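N-acetyltransferase domain-containing protein (Deinococcus radiodurans, PDB 3S6F) binds coenzyme A and is probably an N-acetyltransferase of the GNAT family, its substrate not established. Local coordinates at residues E93-V98 / L123-A128. Sequence-based numbering, arbitrary orientation.
Sequences ELMRRV and LGLKRA
Met95, a selenomethionine on helix 90-102, meets Leu123, just past the C-terminal end of helix 117-122. In this GNAT-family fold the pair joins helix 90-102, whose first turn carries coenzyme A-binding residues, to the turn between helix 117-122 and strand 126-134, with no hydrogen bond between the two segments. The two side chains cross at about a right angle: methyl CD1 of Leu123 is set against the base of the selenomethionine, 3.7 Å from CB and 3.8 Å from CG of Met95. Bends at chi2 (-66°) and chi3 (-64°) then carry the tip of Met95 on toward Leu125, whose CD2 lies a looser 4.5 Å from Met95 CE. Met95 also packs on Ile76 and Leu79 of strand 73-81; Leu79 belongs to the coenzyme A site. Gly124, with positive phi, closes the Schellman motif of helix 117-122; the chain then passes through Leu125 into strand 126-134, which pairs antiparallel with a strand of the second subunit. The more exposed margin is made by Arg96, whose NH1 reaches Leu123 CD2 obliquely at 4.2 Å. Its guanidinium is steadied within the helix by Glu93, which bridges two arginines, one through each carboxylate oxygen. Arg97 NE is bound to OE2 of Glu93 on its anti lone pair, while Arg96 NH2 donates to Glu93 OE1 at 2.8 Å, nearly straight at 165°, with the oxygen almost in the guanidinium plane.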
loop_
_atom_site.group_PDB
_atom_site.type_symbol
_atom_site.label_atom_id
_atom_site.label_comp_id
_atom_site.label_asym_id
_atom_site.label_seq_id
_atom_site.Cartn_x
_atom_site.Cartn_y
_atom_site.Cartn_z
ATOM N N GLU A 93 -0.350 16.778 -10.988
ATOM C CA GLU A 93 -0.918 16.132 -12.156
ATOM C C GLU A 93 -0.685 14.618 -12.131
ATOM O O GLU A 93 -1.591 13.846 -12.471
ATOM C CB GLU A 93 -0.364 16.772 -13.425
ATOM C CG GLU A 93 -0.958 16.206 -14.708
ATOM C CD GLU A 93 -2.406 16.507 -14.950
ATOM O OE1 GLU A 93 -2.926 17.463 -14.331
ATOM O OE2 GLU A 93 -3.031 15.789 -15.737
ATOM N N LEU A 94 0.533 14.203 -11.764
ATOM C CA LEU A 94 0.822 12.786 -11.623
ATOM C C LEU A 94 -0.108 12.141 -10.608
ATOM O O LEU A 94 -0.599 11.027 -10.811
ATOM C CB LEU A 94 2.284 12.595 -11.246
ATOM C CG LEU A 94 3.274 12.783 -12.400
ATOM C CD1 LEU A 94 4.706 12.907 -11.843
ATOM C CD2 LEU A 94 3.171 11.669 -13.425
HETATM N N MSE A 95 -0.310 12.808 -9.467
HETATM C CA MSE A 95 -1.222 12.280 -8.463
HETATM C C MSE A 95 -2.657 12.147 -8.992
HETATM O O MSE A 95 -3.313 11.115 -8.803
HETATM C CB MSE A 95 -1.193 13.153 -7.206
HETATM C CG MSE A 95 0.011 12.970 -6.336
HETATM SE SE MSE A 95 0.130 11.209 -5.527
HETATM C CE MSE A 95 -1.497 11.347 -4.417
ATOM N N ARG A 96 -3.155 13.184 -9.663
ATOM C CA ARG A 96 -4.498 13.069 -10.217
ATOM C C ARG A 96 -4.573 11.897 -11.210
ATOM O O ARG A 96 -5.541 11.126 -11.218
ATOM C CB ARG A 96 -4.904 14.378 -10.908
ATOM C CG ARG A 96 -5.231 15.534 -9.975
ATOM C CD ARG A 96 -5.831 16.724 -10.718
ATOM N NE ARG A 96 -4.849 17.388 -11.528
ATOM C CZ ARG A 96 -4.050 18.363 -11.083
ATOM N NH1 ARG A 96 -4.148 18.843 -9.832
ATOM N NH2 ARG A 96 -3.170 18.853 -11.935
ATOM N N ARG A 97 -3.553 11.758 -12.059
ATOM C CA ARG A 97 -3.561 10.691 -13.052
ATOM C C ARG A 97 -3.472 9.310 -12.421
ATOM O O ARG A 97 -4.129 8.396 -12.902
ATOM C CB ARG A 97 -2.463 10.918 -14.077
ATOM C CG ARG A 97 -2.817 12.066 -15.034
ATOM C CD ARG A 97 -1.651 12.426 -15.916
ATOM N NE ARG A 97 -1.996 13.463 -16.885
ATOM C CZ ARG A 97 -2.392 13.225 -18.129
ATOM N NH1 ARG A 97 -2.493 12.000 -18.617
ATOM N NH2 ARG A 97 -2.639 14.275 -18.913
ATOM N N VAL A 98 -2.688 9.130 -11.359
ATOM C CA VAL A 98 -2.603 7.793 -10.757
ATOM C C VAL A 98 -3.913 7.447 -10.038
ATOM O O VAL A 98 -4.344 6.293 -10.053
ATOM C CB VAL A 98 -1.367 7.620 -9.856
ATOM C CG1 VAL A 98 -1.517 8.222 -8.461
ATOM C CG2 VAL A 98 -0.998 6.132 -9.775
ATOM N N LEU A 123 -4.524 18.435 -2.669
ATOM C CA LEU A 123 -5.129 17.435 -3.546
ATOM C C LEU A 123 -6.409 16.774 -2.959
ATOM O O LEU A 123 -7.030 15.890 -3.589
ATOM C CB LEU A 123 -4.109 16.355 -3.886
ATOM C CG LEU A 123 -2.940 16.797 -4.751
ATOM C CD1 LEU A 123 -1.796 15.829 -4.688
ATOM C CD2 LEU A 123 -3.439 16.930 -6.173
ATOM N N GLY A 124 -6.773 17.157 -1.745
ATOM C CA GLY A 124 -7.959 16.625 -1.064
ATOM C C GLY A 124 -7.711 15.504 -0.079
ATOM O O GLY A 124 -8.659 14.973 0.479
ATOM N N LEU A 125 -6.458 15.141 0.144
ATOM C CA LEU A 125 -6.164 14.055 1.076
ATOM C C LEU A 125 -6.255 14.567 2.507
ATOM O O LEU A 125 -5.983 15.742 2.774
ATOM C CB LEU A 125 -4.800 13.405 0.813
ATOM C CG LEU A 125 -4.724 12.529 -0.452
ATOM C CD1 LEU A 125 -4.728 13.313 -1.750
ATOM C CD2 LEU A 125 -3.482 11.621 -0.389
ATOM N N LYS A 126 -6.657 13.685 3.405
ATOM C CA LYS A 126 -6.739 13.970 4.820
ATOM C C LYS A 126 -5.610 13.304 5.560
ATOM O O LYS A 126 -4.897 12.495 4.986
ATOM C CB LYS A 126 -8.130 13.576 5.332
ATOM C CG LYS A 126 -9.280 14.374 4.654
ATOM C CD LYS A 126 -9.110 15.912 4.712
ATOM C CE LYS A 126 -10.342 16.647 4.113
ATOM N NZ LYS A 126 -10.014 17.902 3.328
ATOM N N ARG A 127 -5.424 13.635 6.818
ATOM C CA ARG A 127 -4.243 13.287 7.558
ATOM C C ARG A 127 -4.557 12.369 8.741
ATOM O O ARG A 127 -5.451 12.687 9.554
ATOM C CB ARG A 127 -3.646 14.601 8.054
ATOM C CG ARG A 127 -2.277 14.555 8.597
ATOM C CD ARG A 127 -1.791 15.985 9.024
ATOM N NE ARG A 127 -0.420 15.951 9.529
ATOM C CZ ARG A 127 0.293 17.022 9.864
ATOM N NH1 ARG A 127 -0.242 18.234 9.772
ATOM N NH2 ARG A 127 1.534 16.875 10.304
ATOM N N ALA A 128 -3.839 11.260 8.858
ATOM C CA ALA A 128 -3.915 10.360 10.005
ATOM C C ALA A 128 -2.485 9.926 10.347
ATOM O O ALA A 128 -1.510 10.579 9.932
ATOM C CB ALA A 128 -4.842 9.127 9.720
#